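Local coordinates for protein light Chain (Clostridium botulinum, PDB 6BVD) that is the zinc-dependent protease domain of a mosaic botulinum neurotoxin, which probably cleaves a SNARE protein of the neuronal vesicle-fusion machinery, at residues Asn122-Asn133 with Arg300-Ile311; Ala153-Gly161 with Ser191-Pro199. All coordinates share one frame; numbering follows the deposited sequence.

Contact 1: Asn122-Asn133 with Arg300-Ile311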
loop_
_atom_site.group_PDB
_atom_site.type_symbol
_atom_site.label_atom_id
_atom_site.label_comp_id
_atom_site.label_asym_id
_atom_site.label_seq_id
_atom_site.Cartn_x
_atom_site.Cartn_y
_atom_site.Cartn_z
ATOM N N ASN A 122 -2.835 35.782 -19.109
ATOM C CA ASN A 122 -3.356 35.166 -20.324
ATOM C C ASN A 122 -3.505 36.203 -21.436
ATOM O O ASN A 122 -3.019 37.338 -21.306
ATOM C CB ASN A 122 -4.678 34.455 -20.029
ATOM C CG ASN A 122 -5.752 35.399 -19.460
ATOM O OD1 ASN A 122 -6.235 36.279 -20.145
ATOM N ND2 ASN A 122 -6.157 35.164 -18.216
ATOM N N SER A 123 -4.168 35.840 -22.546
ATOM C CA SER A 123 -4.226 36.757 -23.669
ATOM C C SER A 123 -4.819 38.121 -23.334
ATOM O O SER A 123 -4.394 39.111 -23.898
ATOM C CB SER A 123 -5.014 36.137 -24.829
ATOM O OG SER A 123 -4.240 35.071 -25.343
ATOM N N TYR A 124 -5.748 38.155 -22.388
ATOM C CA TYR A 124 -6.483 39.370 -22.039
ATOM C C TYR A 124 -6.091 39.969 -20.688
ATOM O O TYR A 124 -6.927 40.628 -20.057
ATOM C CB TYR A 124 -7.968 39.060 -22.029
ATOM C CG TYR A 124 -8.467 38.686 -23.406
ATOM C CD1 TYR A 124 -7.971 39.316 -24.545
ATOM C CD2 TYR A 124 -9.385 37.675 -23.574
ATOM C CE1 TYR A 124 -8.434 38.960 -25.845
ATOM C CE2 TYR A 124 -9.837 37.311 -24.863
ATOM C CZ TYR A 124 -9.354 37.955 -25.976
ATOM O OH TYR A 124 -9.812 37.574 -27.243
ATOM N N THR A 125 -4.842 39.757 -20.259
ATOM C CA THR A 125 -4.313 40.450 -19.063
ATOM C C THR A 125 -3.057 41.226 -19.473
ATOM O O THR A 125 -2.487 40.967 -20.538
ATOM C CB THR A 125 -4.005 39.474 -17.882
ATOM O OG1 THR A 125 -2.986 38.536 -18.249
ATOM C CG2 THR A 125 -5.246 38.714 -17.435
ATOM N N GLN A 126 -2.658 42.225 -18.678
ATOM C CA GLN A 126 -1.478 43.040 -18.985
ATOM C C GLN A 126 -0.168 42.240 -18.983
ATOM O O GLN A 126 0.121 41.521 -18.015
ATOM C CB GLN A 126 -1.344 44.194 -17.974
ATOM C CG GLN A 126 -2.464 45.182 -18.047
ATOM C CD GLN A 126 -3.673 44.758 -17.219
ATOM O OE1 GLN A 126 -3.667 43.693 -16.575
ATOM N NE2 GLN A 126 -4.725 45.581 -17.241
ATOM N N GLU A 127 0.654 42.455 -20.012
ATOM C CA GLU A 127 1.917 41.719 -20.169
ATOM C C GLU A 127 2.927 42.011 -19.046
ATOM O O GLU A 127 3.699 41.131 -18.681
ATOM C CB GLU A 127 2.556 42.038 -21.520
ATOM C CG GLU A 127 1.624 41.685 -22.699
ATOM C CD GLU A 127 2.301 41.781 -24.058
ATOM O OE1 GLU A 127 3.546 41.695 -24.121
ATOM O OE2 GLU A 127 1.576 41.933 -25.069
ATOM N N GLU A 128 2.901 43.233 -18.510
ATOM C CA GLU A 128 3.845 43.653 -17.452
ATOM C C GLU A 128 3.535 43.105 -16.072
ATOM O O GLU A 128 4.285 43.313 -15.109
ATOM C CB GLU A 128 3.888 45.191 -17.356
ATOM C CG GLU A 128 4.266 45.871 -18.632
ATOM C CD GLU A 128 3.112 45.967 -19.623
ATOM O OE1 GLU A 128 1.945 45.697 -19.239
ATOM O OE2 GLU A 128 3.396 46.259 -20.802
ATOM N N GLN A 129 2.435 42.389 -15.966
ATOM C CA GLN A 129 1.893 42.010 -14.676
ATOM C C GLN A 129 1.755 40.511 -14.536
ATOM O O GLN A 129 1.322 39.841 -15.482
ATOM C CB GLN A 129 0.535 42.675 -14.502
ATOM C CG GLN A 129 0.057 42.813 -13.095
ATOM C CD GLN A 129 -1.261 43.555 -13.023
ATOM O OE1 GLN A 129 -2.127 43.388 -13.880
ATOM N NE2 GLN A 129 -1.426 44.370 -11.986
ATOM N N PHE A 130 2.181 39.985 -13.389
ATOM C CA PHE A 130 1.766 38.652 -12.945
ATOM C C PHE A 130 0.363 38.791 -12.363
ATOM O O PHE A 130 0.178 39.433 -11.315
ATOM C CB PHE A 130 2.715 38.059 -11.891
ATOM C CG PHE A 130 3.926 37.349 -12.470
ATOM C CD1 PHE A 130 3.900 36.807 -13.756
ATOM C CD2 PHE A 130 5.101 37.263 -11.731
ATOM C CE1 PHE A 130 5.052 36.177 -14.286
ATOM C CE2 PHE A 130 6.236 36.635 -12.238
ATOM C CZ PHE A 130 6.209 36.080 -13.519
ATOM N N THR A 131 -0.630 38.227 -13.050
ATOM C CA THR A 131 -2.023 38.359 -12.647
ATOM C C THR A 131 -2.563 37.122 -11.899
ATOM O O THR A 131 -2.641 36.004 -12.441
ATOM C CB THR A 131 -2.887 38.665 -13.873
ATOM O OG1 THR A 131 -2.441 39.902 -14.429
ATOM C CG2 THR A 131 -4.334 38.779 -13.498
ATOM N N THR A 132 -2.941 37.343 -10.644
ATOM C CA THR A 132 -3.387 36.282 -9.769
ATOM C C THR A 132 -4.891 36.343 -9.511
ATOM O O THR A 132 -5.463 35.406 -9.013
ATOM C CB THR A 132 -2.686 36.340 -8.396
ATOM O OG1 THR A 132 -3.088 37.534 -7.721
ATOM C CG2 THR A 132 -1.192 36.323 -8.560
ATOM N N ASN A 133 -5.550 37.438 -9.846
ATOM C CA ASN A 133 -6.881 37.629 -9.291
ATOM C C ASN A 133 -8.005 37.309 -10.263
ATOM O O ASN A 133 -8.861 38.161 -10.550
ATOM C CB ASN A 133 -7.041 39.070 -8.782
ATOM C CG ASN A 133 -6.742 40.096 -9.850
ATOM O OD1 ASN A 133 -6.043 39.822 -10.828
ATOM N ND2 ASN A 133 -7.290 41.289 -9.679
ATOM N N ARG A 300 6.698 37.983 -23.102
ATOM C CA ARG A 300 5.874 38.584 -22.070
ATOM C C ARG A 300 6.578 38.517 -20.698
ATOM O O ARG A 300 6.472 39.438 -19.890
ATOM C CB ARG A 300 4.508 37.893 -22.048
ATOM C CG ARG A 300 3.622 38.303 -20.920
ATOM C CD ARG A 300 2.522 37.309 -20.703
ATOM N NE ARG A 300 1.429 37.518 -21.638
ATOM C CZ ARG A 300 0.260 38.063 -21.330
ATOM N NH1 ARG A 300 -0.002 38.492 -20.099
ATOM N NH2 ARG A 300 -0.653 38.181 -22.278
ATOM N N LEU A 301 7.320 37.442 -20.457
ATOM C CA LEU A 301 8.049 37.268 -19.207
ATOM C C LEU A 301 9.166 38.318 -19.082
ATOM O O LEU A 301 9.553 38.698 -17.965
ATOM C CB LEU A 301 8.632 35.829 -19.114
ATOM C CG LEU A 301 9.307 35.386 -17.822
ATOM C CD1 LEU A 301 8.263 35.412 -16.670
ATOM C CD2 LEU A 301 9.879 33.962 -17.983
ATOM N N ASN A 302 9.688 38.787 -20.211
ATOM C CA ASN A 302 10.721 39.847 -20.183
ATOM C C ASN A 302 10.151 41.208 -19.742
ATOM O O ASN A 302 10.902 42.117 -19.350
ATOM C CB ASN A 302 11.379 39.999 -21.548
ATOM C CG ASN A 302 12.353 38.861 -21.854
ATOM O OD1 ASN A 302 13.120 38.462 -20.992
ATOM N ND2 ASN A 302 12.315 38.342 -23.081
ATOM N N LYS A 303 8.830 41.320 -19.776
ATOM C CA LYS A 303 8.167 42.577 -19.450
ATOM C C LYS A 303 7.612 42.654 -18.020
ATOM O O LYS A 303 7.222 43.730 -17.573
ATOM C CB LYS A 303 7.025 42.828 -20.448
ATOM C CG LYS A 303 7.473 42.934 -21.910
ATOM C CD LYS A 303 6.285 43.214 -22.824
ATOM C CE LYS A 303 6.723 43.526 -24.249
ATOM N NZ LYS A 303 7.462 42.390 -24.904
ATOM N N VAL A 304 7.565 41.539 -17.308
ATOM C CA VAL A 304 6.890 41.516 -16.020
ATOM C C VAL A 304 7.654 42.321 -14.951
ATOM O O VAL A 304 8.844 42.094 -14.739
ATOM C CB VAL A 304 6.669 40.079 -15.534
ATOM C CG1 VAL A 304 6.235 40.062 -14.063
ATOM C CG2 VAL A 304 5.648 39.359 -16.426
ATOM N N ASN A 305 6.978 43.294 -14.329
ATOM C CA ASN A 305 7.621 44.074 -13.266
ATOM C C ASN A 305 6.714 44.260 -12.068
ATOM O O ASN A 305 7.076 44.961 -11.104
ATOM C CB ASN A 305 8.095 45.440 -13.767
ATOM C CG ASN A 305 6.959 46.326 -14.298
ATOM O OD1 ASN A 305 5.772 46.124 -14.016
ATOM N ND2 ASN A 305 7.340 47.347 -15.025
ATOM N N THR A 306 5.539 43.646 -12.100
ATOM C CA THR A 306 4.640 43.781 -10.960
ATOM C C THR A 306 3.683 42.599 -10.842
ATOM O O THR A 306 3.565 41.779 -11.769
ATOM C CB THR A 306 3.843 45.121 -11.053
ATOM O OG1 THR A 306 3.253 45.428 -9.789
ATOM C CG2 THR A 306 2.780 45.063 -12.118
ATOM N N ALA A 307 2.979 42.502 -9.715
ATOM C CA ALA A 307 2.056 41.391 -9.509
ATOM C C ALA A 307 0.803 41.914 -8.855
ATOM O O ALA A 307 0.855 42.963 -8.236
ATOM C CB ALA A 307 2.684 40.313 -8.661
ATOM N N THR A 308 -0.317 41.197 -8.987
ATOM C CA THR A 308 -1.563 41.623 -8.346
ATOM C C THR A 308 -1.668 41.115 -6.914
ATOM O O THR A 308 -2.688 41.304 -6.264
ATOM C CB THR A 308 -2.812 41.146 -9.106
ATOM O OG1 THR A 308 -2.826 39.706 -9.173
ATOM C CG2 THR A 308 -2.850 41.747 -10.485
ATOM N N ALA A 309 -0.620 40.475 -6.419
ATOM C CA ALA A 309 -0.628 40.009 -5.045
ATOM C C ALA A 309 0.759 40.105 -4.479
ATOM O O ALA A 309 1.737 40.277 -5.218
ATOM C CB ALA A 309 -1.144 38.575 -4.950
ATOM N N LEU A 310 0.854 39.962 -3.169
ATOM C CA LEU A 310 2.149 39.923 -2.518
ATOM C C LEU A 310 2.801 38.558 -2.757
ATOM O O LEU A 310 2.774 37.688 -1.890
ATOM C CB LEU A 310 2.005 40.200 -1.022
ATOM C CG LEU A 310 1.280 41.512 -0.707
ATOM C CD1 LEU A 310 0.771 41.546 0.736
ATOM C CD2 LEU A 310 2.210 42.685 -0.987
ATOM N N ILE A 311 3.372 38.379 -3.945
ATOM C CA ILE A 311 4.106 37.167 -4.268
ATOM C C ILE A 311 5.510 37.575 -4.598
ATOM O O ILE A 311 5.760 38.732 -4.916
ATOM C CB ILE A 311 3.506 36.414 -5.480
ATOM C CG1 ILE A 311 3.543 37.310 -6.725
ATOM C CG2 ILE A 311 2.114 35.979 -5.170
ATOM C CD1 ILE A 311 3.064 36.637 -8.027
HETATM O O HOH W 1 2.604 38.527 -17.956
#
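Phe130 and Val304 meet beside a short parallel beta ladder of two strands, 129-130 and 306-307, that ties the loop after Asn122 to the chain leaving helix 280-301. Val304 stands roughly perpendicular to Phe130: its CG1, anti to the backbone N (chi1 168°), is 3.7 Å from the centroid of the Phe130 ring, almost on the ring normal, a CH-pi contact. Leu301 CD1 comes to the edge of the same ring near CZ, and Phe316 of helix 313-323 and the side chain of Lys317 also touch Phe130. Across the ladder Phe130 N donates to Thr306 O (2.8 Å), and Phe130 O accepts from Thr308 N. Glu128 O is gripped twice, by the amides of Asn305 and Thr306.

Arg300, in helix 280-301, bends at chi3 (-81°) and lays one face of its guanidinium against Glu127 CG, while the carboxylate stays clear of the charged nitrogens. Arg300 NH2 reaches Asn122 O at 2.7 Å, but the bond is strongly bent and weak. Beyond the strands the side chains of Thr132 and Thr308 run antiparallel alongside one another, their hydroxyls hydrogen-bonded with OG1 of Thr132 2.6 Å from OG1 of Thr308.

Contact 2: Ala153-Gly161 with Ser191-Pro199; sequences ANLIIWGPG and SIMTVEFSP
Two neighbouring parallel strands of the large mixed beta-sheet of the clostridial neurotoxin protease, 155-158 and 193-196, are joined here from the Leu155-Met193 pair to Trp158-Glu196. Their axes approach to 4.7 Å and their directions differ by only 18°. Five backbone bonds form the ladder, from Met193 N to Asn154 O at 2.8 Å through to Phe197 N and Trp158 O, also 2.8 Å; between these, Ile156 and Trp158 donate to Met193 O and Val195 O, and Val195 N returns to Ile156 O.

On the face carrying Leu155, Ile157, Met193 and Val195, Leu155 turns its CD1 across the ladder to lie 3.8 Å from Val195 CG2, the two side chains crossing at a slant. Ile157 runs beside Phe197 in the same direction, with Ile157 CG2 4.0 Å from Phe197 CB. The other face bears Trp158, whose indole CD1 rests 3.8 Å from Thr194 CG2. Past the strands Pro160 lays CG 3.6 Å from Ser198 OG, a hydroxyl held by Leu164 O.

Strand 45-48 pairs with the far edge of 155-158, and Tyr52 and Phe36 meet the Trp158 ring edge-to-face. Against the face carrying Leu155, Val195 packs on Val233 and Phe197 on Ile225 and Leu226 of helix 222-237, the zinc-binding helix, while Phe97 of helix 83-100 receives Ile157.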
loop_
_atom_site.group_PDB
_atom_site.type_symbol
_atom_site.label_atom_id
_atom_site.label_comp_id
_atom_site.label_asym_id
_atom_site.label_seq_id
_atom_site.Cartn_x
_atom_site.Cartn_y
_atom_site.Cartn_z
ATOM N N ALA A 153 -3.993 26.594 -7.222
ATOM C CA ALA A 153 -3.865 25.119 -7.317
ATOM C C ALA A 153 -3.883 24.754 -8.809
ATOM O O ALA A 153 -4.086 25.629 -9.649
ATOM C CB ALA A 153 -4.999 24.391 -6.574
ATOM N N ASN A 154 -3.638 23.486 -9.144
ATOM C CA ASN A 154 -3.583 23.088 -10.555
ATOM C C ASN A 154 -4.812 22.282 -10.994
ATOM O O ASN A 154 -5.166 22.269 -12.176
ATOM C CB ASN A 154 -2.288 22.242 -10.826
ATOM C CG ASN A 154 -0.993 23.042 -10.621
ATOM O OD1 ASN A 154 -0.987 24.301 -10.567
ATOM N ND2 ASN A 154 0.133 22.316 -10.534
ATOM N N LEU A 155 -5.445 21.582 -10.070
ATOM C CA LEU A 155 -6.451 20.593 -10.450
ATOM C C LEU A 155 -7.497 20.361 -9.358
ATOM O O LEU A 155 -7.170 20.221 -8.192
ATOM C CB LEU A 155 -5.759 19.230 -10.787
ATOM C CG LEU A 155 -6.704 18.041 -10.987
ATOM C CD1 LEU A 155 -7.666 18.204 -12.153
ATOM C CD2 LEU A 155 -5.831 16.724 -11.186
ATOM N N ILE A 156 -8.759 20.310 -9.762
ATOM C CA ILE A 156 -9.845 19.953 -8.877
ATOM C C ILE A 156 -10.605 18.790 -9.492
ATOM O O ILE A 156 -11.104 18.888 -10.625
ATOM C CB ILE A 156 -10.803 21.146 -8.658
ATOM C CG1 ILE A 156 -10.017 22.334 -8.076
ATOM C CG2 ILE A 156 -11.983 20.711 -7.789
ATOM C CD1 ILE A 156 -10.835 23.607 -7.988
ATOM N N ILE A 157 -10.703 17.701 -8.739
ATOM C CA ILE A 157 -11.376 16.479 -9.180
ATOM C C ILE A 157 -12.705 16.361 -8.497
ATOM O O ILE A 157 -12.760 16.469 -7.289
ATOM C CB ILE A 157 -10.556 15.189 -8.859
ATOM C CG1 ILE A 157 -9.136 15.261 -9.473
ATOM C CG2 ILE A 157 -11.356 13.930 -9.371
ATOM C CD1 ILE A 157 -8.155 14.069 -9.002
ATOM N N TRP A 158 -13.769 16.190 -9.281
ATOM C CA TRP A 158 -15.127 15.915 -8.805
ATOM C C TRP A 158 -15.556 14.475 -9.114
ATOM O O TRP A 158 -14.999 13.832 -9.999
ATOM C CB TRP A 158 -16.151 16.819 -9.498
ATOM C CG TRP A 158 -15.965 18.263 -9.344
ATOM C CD1 TRP A 158 -15.018 19.034 -9.927
ATOM C CD2 TRP A 158 -16.825 19.153 -8.612
ATOM N NE1 TRP A 158 -15.207 20.356 -9.565
ATOM C CE2 TRP A 158 -16.308 20.445 -8.765
ATOM C CE3 TRP A 158 -17.964 18.963 -7.843
ATOM C CZ2 TRP A 158 -16.921 21.579 -8.188
ATOM C CZ3 TRP A 158 -18.554 20.074 -7.232
ATOM C CH2 TRP A 158 -18.012 21.359 -7.399
ATOM N N GLY A 159 -16.619 14.030 -8.452
ATOM C CA GLY A 159 -17.323 12.805 -8.823
ATOM C C GLY A 159 -18.024 12.975 -10.156
ATOM O O GLY A 159 -17.944 14.029 -10.754
ATOM N N PRO A 160 -18.689 11.921 -10.647
ATOM C CA PRO A 160 -19.314 12.021 -11.972
ATOM C C PRO A 160 -20.488 12.980 -12.097
ATOM O O PRO A 160 -21.167 13.302 -11.106
ATOM C CB PRO A 160 -19.813 10.594 -12.229
ATOM C CG PRO A 160 -20.002 10.022 -10.867
ATOM C CD PRO A 160 -18.873 10.590 -10.049
ATOM N N GLY A 161 -20.722 13.401 -13.337
ATOM C CA GLY A 161 -21.990 14.022 -13.714
ATOM C C GLY A 161 -23.100 12.978 -13.852
ATOM O O GLY A 161 -23.078 11.950 -13.158
ATOM N N SER A 191 -4.182 26.574 -17.216
ATOM C CA SER A 191 -5.162 27.108 -16.249
ATOM C C SER A 191 -5.420 26.031 -15.248
ATOM O O SER A 191 -4.974 24.880 -15.454
ATOM C CB SER A 191 -6.481 27.528 -16.932
ATOM O OG SER A 191 -7.245 26.394 -17.308
ATOM N N ILE A 192 -6.127 26.373 -14.169
ATOM C CA ILE A 192 -6.692 25.371 -13.297
ATOM C C ILE A 192 -7.453 24.365 -14.149
ATOM O O ILE A 192 -8.193 24.760 -15.055
ATOM C CB ILE A 192 -7.633 25.992 -12.263
ATOM C CG1 ILE A 192 -6.837 26.809 -11.232
ATOM C CG2 ILE A 192 -8.298 24.919 -11.462
ATOM C CD1 ILE A 192 -7.777 27.760 -10.395
ATOM N N MET A 193 -7.281 23.065 -13.866
ATOM C CA MET A 193 -7.983 22.041 -14.635
ATOM C C MET A 193 -9.054 21.420 -13.773
ATOM O O MET A 193 -9.026 21.550 -12.562
ATOM C CB MET A 193 -6.990 20.986 -15.198
ATOM C CG MET A 193 -5.951 21.626 -16.158
ATOM S SD MET A 193 -6.681 22.414 -17.671
ATOM C CE MET A 193 -7.309 20.968 -18.582
ATOM N N THR A 194 -10.060 20.849 -14.429
ATOM C CA THR A 194 -11.167 20.145 -13.804
ATOM C C THR A 194 -11.201 18.706 -14.329
ATOM O O THR A 194 -11.120 18.509 -15.566
ATOM C CB THR A 194 -12.539 20.790 -14.141
ATOM O OG1 THR A 194 -12.473 22.210 -13.974
ATOM C CG2 THR A 194 -13.656 20.225 -13.281
ATOM N N VAL A 195 -11.379 17.730 -13.433
ATOM C CA VAL A 195 -11.717 16.350 -13.854
ATOM C C VAL A 195 -13.015 15.843 -13.207
ATOM O O VAL A 195 -13.242 16.046 -12.040
ATOM C CB VAL A 195 -10.584 15.354 -13.522
ATOM C CG1 VAL A 195 -11.051 13.902 -13.748
ATOM C CG2 VAL A 195 -9.361 15.664 -14.371
ATOM N N GLU A 196 -13.903 15.234 -13.984
ATOM C CA GLU A 196 -15.006 14.475 -13.427
ATOM C C GLU A 196 -14.590 13.018 -13.513
ATOM O O GLU A 196 -14.346 12.520 -14.625
ATOM C CB GLU A 196 -16.301 14.704 -14.216
ATOM C CG GLU A 196 -16.694 16.161 -14.297
ATOM C CD GLU A 196 -17.744 16.388 -15.362
ATOM O OE1 GLU A 196 -18.708 15.591 -15.442
ATOM O OE2 GLU A 196 -17.559 17.319 -16.164
ATOM N N PHE A 197 -14.462 12.364 -12.367
ATOM C CA PHE A 197 -13.920 11.003 -12.344
ATOM C C PHE A 197 -14.773 10.059 -11.506
ATOM O O PHE A 197 -15.193 10.371 -10.364
ATOM C CB PHE A 197 -12.483 10.995 -11.816
ATOM C CG PHE A 197 -11.786 9.686 -12.055
ATOM C CD1 PHE A 197 -11.421 9.336 -13.347
ATOM C CD2 PHE A 197 -11.554 8.798 -11.023
ATOM C CE1 PHE A 197 -10.811 8.111 -13.594
ATOM C CE2 PHE A 197 -10.924 7.573 -11.267
ATOM C CZ PHE A 197 -10.571 7.236 -12.536
ATOM N N SER A 198 -14.968 8.860 -12.052
ATOM C CA SER A 198 -15.861 7.888 -11.463
ATOM C C SER A 198 -15.135 6.529 -11.424
ATOM O O SER A 198 -15.215 5.770 -12.392
ATOM C CB SER A 198 -17.150 7.804 -12.293
ATOM O OG SER A 198 -18.154 7.013 -11.703
ATOM N N PRO A 199 -14.398 6.243 -10.325
ATOM C CA PRO A 199 -13.547 5.033 -10.265
ATOM C C PRO A 199 -14.292 3.698 -10.173
ATOM O O PRO A 199 -13.713 2.655 -10.525
ATOM C CB PRO A 199 -12.714 5.251 -8.991
ATOM C CG PRO A 199 -13.588 6.099 -8.131
ATOM C CD PRO A 199 -14.299 7.052 -9.089
#

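In the fold
The two contacts are both parallel strand pairings, yet they occupy different levels of the fold. Contact 2 lies in the core, its centre about 7 Å from that of the chain, whereas contact 1 sits at the periphery, about 28 Å out. Their centres are about 27 Å apart and their nearest atoms about 8 Å, without touching. In sequence, both strands of contact 2 fall between the two segments of contact 1. Contact 2 is also the one close to the active site: the Val195 side chain is about 10 Å from the zinc ion, which is held by His228, His232 and Glu266.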